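Local coordinates for protein restriction endonuclease LpnPI (PDB 4RZL) that recognises DNA carrying modified cytosine through this N-terminal SRA-like domain, as part of a modification-dependent restriction enzyme that probably cuts with a separate endonuclease domain, at residues I66-N71 / G86-Y91; D165-W170 / N180-F185. All blocks are in the same frame, centred on the assembly; numbering follows the deposited sequence.

Interaction 1 (I66-N71 / G86-Y91); sequences IVLYTN and GQFIYY
Inside the strongly curved beta-sheet of the recognition domain, Leu68 and Thr70 of one strand meet Phe88 and Tyr90 of another across the core. The strands 66-70 and 87-91 do not pair: their axes come no closer than 8.7 Å and run at 81° to each other, with no hydrogen bond between them, so side chains bridge most of the gap, with Tyr69 O at the edge of the Tyr90 ring. The main element is a CH-pi contact. Leu68 CD1 sits 4.0 Å from the centroid of the Tyr90 ring, only 9° off the ring normal, hence over the middle of one face. The other branch lies over the phenol end, with Leu68 CD2 3.8 Å from Tyr90 CZ. Two torsions prepare this: Tyr90 CG is anti to its backbone N (chi1 175°), while Leu68 CG is anti to its carbonyl carbon. Phe88 is approached differently, at its rim. Thr70 and Phe88 reach toward each other tip to tip, Thr70 CG2 lying 4.0 Å from Phe88 CZ near the ring plane, and Leu68 CD1 is 4.3 Å from Phe88 CE2 at the same ring's edge. The polar ends are bound outside the pair: Thr70 OG1 hydrogen-bonds Asp79 OD2, whose OD1 also takes the backbone N-H of Tyr91, and Tyr90 OH makes a weak hydrogen bond to Gly53 O. Phe54 also touches both Leu68 and Tyr90, and Ile134 of strand 132-137 touches Phe88. Two unpaired strands of one curled sheet thus face each other across its interior, consistent with the barrel-like SRA fold and its PUA relatives.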
loop_
_atom_site.group_PDB
_atom_site.type_symbol
_atom_site.label_atom_id
_atom_site.label_comp_id
_atom_site.label_asym_id
_atom_site.label_seq_id
_atom_site.Cartn_x
_atom_site.Cartn_y
_atom_site.Cartn_z
ATOM N N ILE A 66 6.038 -4.070 0.233
ATOM C CA ILE A 66 4.706 -4.382 -0.246
ATOM C C ILE A 66 4.038 -3.140 -0.819
ATOM O O ILE A 66 4.066 -2.069 -0.222
ATOM C CB ILE A 66 3.858 -4.982 0.880
ATOM C CG1 ILE A 66 4.343 -6.409 1.172
ATOM C CG2 ILE A 66 2.390 -4.955 0.514
ATOM C CD1 ILE A 66 3.753 -6.992 2.397
ATOM N N VAL A 67 3.431 -3.287 -1.986
ATOM C CA VAL A 67 2.654 -2.207 -2.549
ATOM C C VAL A 67 1.176 -2.597 -2.526
ATOM O O VAL A 67 0.803 -3.707 -2.910
ATOM C CB VAL A 67 3.103 -1.863 -3.996
ATOM C CG1 VAL A 67 2.095 -0.963 -4.666
ATOM C CG2 VAL A 67 4.471 -1.215 -3.983
ATOM N N LEU A 68 0.350 -1.685 -2.032
ATOM C CA LEU A 68 -1.091 -1.841 -2.066
ATOM C C LEU A 68 -1.646 -0.870 -3.076
ATOM O O LEU A 68 -1.358 0.326 -3.021
ATOM C CB LEU A 68 -1.723 -1.583 -0.698
ATOM C CG LEU A 68 -1.202 -2.435 0.457
ATOM C CD1 LEU A 68 -1.987 -2.089 1.719
ATOM C CD2 LEU A 68 -1.297 -3.910 0.107
ATOM N N TYR A 69 -2.461 -1.383 -3.985
ATOM C CA TYR A 69 -3.005 -0.572 -5.053
ATOM C C TYR A 69 -4.515 -0.747 -5.113
ATOM O O TYR A 69 -5.024 -1.866 -5.105
ATOM C CB TYR A 69 -2.347 -0.951 -6.393
ATOM C CG TYR A 69 -3.038 -0.340 -7.569
ATOM C CD1 TYR A 69 -2.992 1.027 -7.770
ATOM C CD2 TYR A 69 -3.754 -1.119 -8.472
ATOM C CE1 TYR A 69 -3.630 1.614 -8.830
ATOM C CE2 TYR A 69 -4.398 -0.538 -9.549
ATOM C CZ TYR A 69 -4.326 0.839 -9.721
ATOM O OH TYR A 69 -4.951 1.463 -10.771
ATOM N N THR A 70 -5.239 0.363 -5.156
ATOM C CA THR A 70 -6.681 0.282 -5.247
ATOM C C THR A 70 -7.221 1.305 -6.244
ATOM O O THR A 70 -6.666 2.396 -6.397
ATOM C CB THR A 70 -7.347 0.514 -3.883
ATOM O OG1 THR A 70 -8.761 0.624 -4.070
ATOM C CG2 THR A 70 -6.843 1.784 -3.241
ATOM N N ASN A 71 -8.312 0.967 -6.917
ATOM C CA ASN A 71 -8.895 1.899 -7.873
ATOM C C ASN A 71 -9.951 2.805 -7.241
ATOM O O ASN A 71 -10.384 3.776 -7.859
ATOM C CB ASN A 71 -9.481 1.150 -9.079
ATOM C CG ASN A 71 -10.625 0.218 -8.714
ATOM O OD1 ASN A 71 -11.330 0.414 -7.719
ATOM N ND2 ASN A 71 -10.824 -0.803 -9.540
ATOM N N GLY A 86 -4.777 10.119 8.908
ATOM C CA GLY A 86 -3.680 9.317 8.372
ATOM C C GLY A 86 -4.000 7.834 8.476
ATOM O O GLY A 86 -3.150 7.010 8.832
ATOM N N GLN A 87 -5.250 7.498 8.184
ATOM C CA GLN A 87 -5.714 6.127 8.287
ATOM C C GLN A 87 -6.179 5.612 6.930
ATOM O O GLN A 87 -6.917 6.286 6.220
ATOM C CB GLN A 87 -6.856 6.024 9.296
ATOM C CG GLN A 87 -7.268 4.591 9.591
ATOM C CD GLN A 87 -8.407 4.523 10.579
ATOM O OE1 GLN A 87 -9.565 4.430 10.190
ATOM N NE2 GLN A 87 -8.082 4.571 11.867
ATOM N N PHE A 88 -5.735 4.417 6.571
ATOM C CA PHE A 88 -6.117 3.810 5.296
ATOM C C PHE A 88 -6.894 2.528 5.534
ATOM O O PHE A 88 -6.433 1.643 6.245
ATOM C CB PHE A 88 -4.867 3.524 4.458
ATOM C CG PHE A 88 -5.151 2.917 3.108
ATOM C CD1 PHE A 88 -5.998 3.544 2.215
ATOM C CD2 PHE A 88 -4.534 1.739 2.729
ATOM C CE1 PHE A 88 -6.257 3.003 0.966
ATOM C CE2 PHE A 88 -4.775 1.187 1.465
ATOM C CZ PHE A 88 -5.648 1.827 0.588
ATOM N N ILE A 89 -8.067 2.422 4.935
ATOM C CA ILE A 89 -8.852 1.196 5.034
ATOM C C ILE A 89 -8.797 0.474 3.703
ATOM O O ILE A 89 -9.115 1.056 2.669
ATOM C CB ILE A 89 -10.307 1.474 5.413
ATOM C CG1 ILE A 89 -10.361 2.139 6.790
ATOM C CG2 ILE A 89 -11.110 0.172 5.414
ATOM C CD1 ILE A 89 -11.753 2.539 7.201
ATOM N N TYR A 90 -8.391 -0.792 3.748
ATOM C CA TYR A 90 -8.045 -1.568 2.564
ATOM C C TYR A 90 -8.694 -2.946 2.586
ATOM O O TYR A 90 -8.627 -3.641 3.599
ATOM C CB TYR A 90 -6.527 -1.714 2.486
ATOM C CG TYR A 90 -6.023 -2.593 1.368
ATOM C CD1 TYR A 90 -5.906 -2.106 0.071
ATOM C CD2 TYR A 90 -5.640 -3.904 1.615
ATOM C CE1 TYR A 90 -5.422 -2.912 -0.948
ATOM C CE2 TYR A 90 -5.159 -4.723 0.594
ATOM C CZ TYR A 90 -5.051 -4.222 -0.680
ATOM O OH TYR A 90 -4.564 -5.033 -1.687
ATOM N N TYR A 91 -9.319 -3.347 1.485
ATOM C CA TYR A 91 -9.960 -4.662 1.426
ATOM C C TYR A 91 -9.091 -5.663 0.683
ATOM O O TYR A 91 -8.441 -5.321 -0.310
ATOM C CB TYR A 91 -11.347 -4.559 0.782
ATOM C CG TYR A 91 -12.356 -3.923 1.711
ATOM C CD1 TYR A 91 -12.510 -2.544 1.758
ATOM C CD2 TYR A 91 -13.125 -4.701 2.571
ATOM C CE1 TYR A 91 -13.405 -1.957 2.623
ATOM C CE2 TYR A 91 -14.053 -4.117 3.432
ATOM C CZ TYR A 91 -14.185 -2.746 3.453
ATOM O OH TYR A 91 -15.081 -2.147 4.311
#

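Interaction 2 (D165-W170 / N180-F185); sequences DLIAVW and NYRAIF
Leu166 CG stands anti to its backbone N (chi1 -176°) and Tyr181 CG anti to its carbonyl carbon, which brings the leucine branches over one face of the tyrosine ring. Leu166 CG lies 4.1 Å from the ring centroid, 28° off the normal, a CH-pi contact displaced from the centre. Leu166 CD1 fits between two neighbours, 3.6 Å from Tyr181 CD1 and 3.6 Å from Ala183 CB, and Ala168 CB approaches Tyr181 CE1 on this same side of the sheet. The backbone pattern identifies an antiparallel beta hairpin, strands 166-173 and 176-187. Ile167 with Arg182 and Val169 with Asn180 are hydrogen-bonded pairs, whereas Leu166 with Ala183 and Ala168 with Tyr181 are non-hydrogen-bonded. Within the Ile167-Arg182 pair, Arg182 N donates to Ile167 O over 2.8 Å with an N-H...O angle of 171°; Val169 N reaches Asn180 O at 2.7 Å. Ile184 N to Asp165 O, 2.8 Å, extends the series by one more bond. On the other side of the sheet the Arg182 chain, extended from CG to NE, runs beside Ile167, whose CD1 comes within 4.1 Å of Arg182 NH1, while Val169 CG1 packs against Arg182 CB. Tyr181 OH is hydrogen-bonded to His102, and the buried Asn180 side chain is gripped by Gly92 O, Asn94 N and Asn109 ND2. The Asp165 side chain leads away from the partner strand, and its OD2 hydrogen-bonds His120 NE2.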
loop_
_atom_site.group_PDB
_atom_site.type_symbol
_atom_site.label_atom_id
_atom_site.label_comp_id
_atom_site.label_asym_id
_atom_site.label_seq_id
_atom_site.Cartn_x
_atom_site.Cartn_y
_atom_site.Cartn_z
ATOM N N ASP A 165 -8.524 -4.112 13.695
ATOM C CA ASP A 165 -7.747 -3.560 12.578
ATOM C C ASP A 165 -7.567 -4.555 11.414
ATOM O O ASP A 165 -7.064 -4.188 10.350
ATOM C CB ASP A 165 -6.383 -3.031 13.065
ATOM C CG ASP A 165 -5.512 -4.098 13.688
ATOM O OD1 ASP A 165 -5.879 -5.290 13.629
ATOM O OD2 ASP A 165 -4.419 -3.741 14.202
ATOM N N LEU A 166 -7.940 -5.815 11.638
ATOM C CA LEU A 166 -8.005 -6.809 10.566
ATOM C C LEU A 166 -9.203 -7.706 10.816
ATOM O O LEU A 166 -9.159 -8.583 11.669
ATOM C CB LEU A 166 -6.729 -7.645 10.472
ATOM C CG LEU A 166 -6.723 -8.642 9.297
ATOM C CD1 LEU A 166 -6.788 -7.888 7.975
ATOM C CD2 LEU A 166 -5.490 -9.547 9.318
ATOM N N ILE A 167 -10.274 -7.473 10.065
ATOM C CA ILE A 167 -11.543 -8.169 10.275
ATOM C C ILE A 167 -11.868 -8.993 9.049
ATOM O O ILE A 167 -11.792 -8.488 7.927
ATOM C CB ILE A 167 -12.689 -7.179 10.540
ATOM C CG1 ILE A 167 -12.373 -6.295 11.744
ATOM C CG2 ILE A 167 -14.010 -7.905 10.763
ATOM C CD1 ILE A 167 -13.321 -5.145 11.902
ATOM N N ALA A 168 -12.198 -10.264 9.249
ATOM C CA ALA A 168 -12.760 -11.068 8.168
ATOM C C ALA A 168 -14.232 -10.694 7.996
ATOM O O ALA A 168 -15.056 -11.013 8.839
ATOM C CB ALA A 168 -12.601 -12.563 8.463
ATOM N N VAL A 169 -14.573 -10.005 6.920
ATOM C CA VAL A 169 -15.967 -9.616 6.734
ATOM C C VAL A 169 -16.652 -10.555 5.746
ATOM O O VAL A 169 -16.004 -11.136 4.863
ATOM C CB VAL A 169 -16.102 -8.162 6.237
ATOM C CG1 VAL A 169 -15.396 -7.209 7.187
ATOM C CG2 VAL A 169 -15.518 -8.026 4.831
ATOM N N TRP A 170 -17.962 -10.694 5.899
ATOM C CA TRP A 170 -18.753 -11.532 5.004
ATOM C C TRP A 170 -19.372 -10.706 3.905
ATOM O O TRP A 170 -19.815 -9.584 4.140
ATOM C CB TRP A 170 -19.882 -12.248 5.761
ATOM C CG TRP A 170 -19.462 -13.411 6.600
ATOM C CD1 TRP A 170 -19.222 -13.416 7.950
ATOM C CD2 TRP A 170 -19.246 -14.752 6.145
ATOM N NE1 TRP A 170 -18.882 -14.687 8.361
ATOM C CE2 TRP A 170 -18.882 -15.523 7.275
ATOM C CE3 TRP A 170 -19.337 -15.378 4.892
ATOM C CZ2 TRP A 170 -18.604 -16.885 7.190
ATOM C CZ3 TRP A 170 -19.062 -16.742 4.806
ATOM C CH2 TRP A 170 -18.695 -17.479 5.949
ATOM N N ASN A 180 -13.661 -11.889 3.295
ATOM C CA ASN A 180 -12.535 -11.115 2.807
ATOM C C ASN A 180 -12.029 -10.243 3.953
ATOM O O ASN A 180 -12.779 -9.935 4.883
ATOM C CB ASN A 180 -12.951 -10.254 1.594
ATOM C CG ASN A 180 -11.742 -9.707 0.801
ATOM O OD1 ASN A 180 -10.622 -10.251 0.863
ATOM N ND2 ASN A 180 -11.969 -8.608 0.075
ATOM N N TYR A 181 -10.769 -9.830 3.897
ATOM C CA TYR A 181 -10.243 -8.991 4.967
ATOM C C TYR A 181 -10.558 -7.518 4.758
ATOM O O TYR A 181 -10.506 -6.992 3.639
ATOM C CB TYR A 181 -8.730 -9.166 5.092
ATOM C CG TYR A 181 -8.308 -10.365 5.912
ATOM C CD1 TYR A 181 -8.889 -10.638 7.155
ATOM C CD2 TYR A 181 -7.354 -11.245 5.428
ATOM C CE1 TYR A 181 -8.504 -11.743 7.890
ATOM C CE2 TYR A 181 -6.962 -12.354 6.159
ATOM C CZ TYR A 181 -7.540 -12.594 7.385
ATOM O OH TYR A 181 -7.137 -13.690 8.101
ATOM N N ARG A 182 -10.898 -6.863 5.856
ATOM C CA ARG A 182 -10.880 -5.414 5.933
ATOM C C ARG A 182 -9.706 -5.057 6.837
ATOM O O ARG A 182 -9.696 -5.407 8.024
ATOM C CB ARG A 182 -12.202 -4.878 6.480
ATOM C CG ARG A 182 -12.253 -3.383 6.721
ATOM C CD ARG A 182 -13.584 -3.074 7.366
ATOM N NE ARG A 182 -13.850 -1.659 7.542
ATOM C CZ ARG A 182 -13.641 -1.001 8.678
ATOM N NH1 ARG A 182 -13.134 -1.637 9.727
ATOM N NH2 ARG A 182 -13.930 0.292 8.759
ATOM N N ALA A 183 -8.702 -4.401 6.269
ATOM C CA ALA A 183 -7.453 -4.141 6.986
ATOM C C ALA A 183 -7.246 -2.651 7.189
ATOM O O ALA A 183 -7.438 -1.875 6.262
ATOM C CB ALA A 183 -6.256 -4.739 6.218
ATOM N N ILE A 184 -6.814 -2.258 8.386
ATOM C CA ILE A 184 -6.632 -0.843 8.705
ATOM C C ILE A 184 -5.141 -0.530 8.930
ATOM O O ILE A 184 -4.461 -1.207 9.698
ATOM C CB ILE A 184 -7.466 -0.443 9.943
ATOM C CG1 ILE A 184 -8.944 -0.785 9.710
ATOM C CG2 ILE A 184 -7.266 1.052 10.301
ATOM C CD1 ILE A 184 -9.907 -0.200 10.738
ATOM N N PHE A 185 -4.644 0.484 8.229
ATOM C CA PHE A 185 -3.233 0.861 8.265
ATOM C C PHE A 185 -3.053 2.291 8.745
ATOM O O PHE A 185 -3.964 3.107 8.615
ATOM C CB PHE A 185 -2.595 0.735 6.875
ATOM C CG PHE A 185 -2.588 -0.667 6.325
ATOM C CD1 PHE A 185 -3.683 -1.167 5.628
ATOM C CD2 PHE A 185 -1.492 -1.489 6.512
ATOM C CE1 PHE A 185 -3.668 -2.465 5.117
ATOM C CE2 PHE A 185 -1.471 -2.788 6.000
ATOM C CZ PHE A 185 -2.554 -3.271 5.305
#

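How the interactions relate
Strand 87-91 belongs to interaction 1 and strand 176-187 to interaction 2, and the two are antiparallel neighbours in one sheet, so the contacts share a border although their centres lie about 12 Å apart. Two probable backbone hydrogen bonds cross that border, from Ala183 N to Tyr90 O at 2.8 Å and from Phe185 N to Phe88 O at 2.9 Å. Side chains meet there too: Phe185 touches both Leu68 and Tyr90, and Arg182 packs on Ile89 and Tyr91. The centre of interaction 1, a buried contact, lies about 5 Å from the chain centre; that of interaction 2, partly buried, lies about 15 Å out, where strand 166-173 pairs onto strand 176-187.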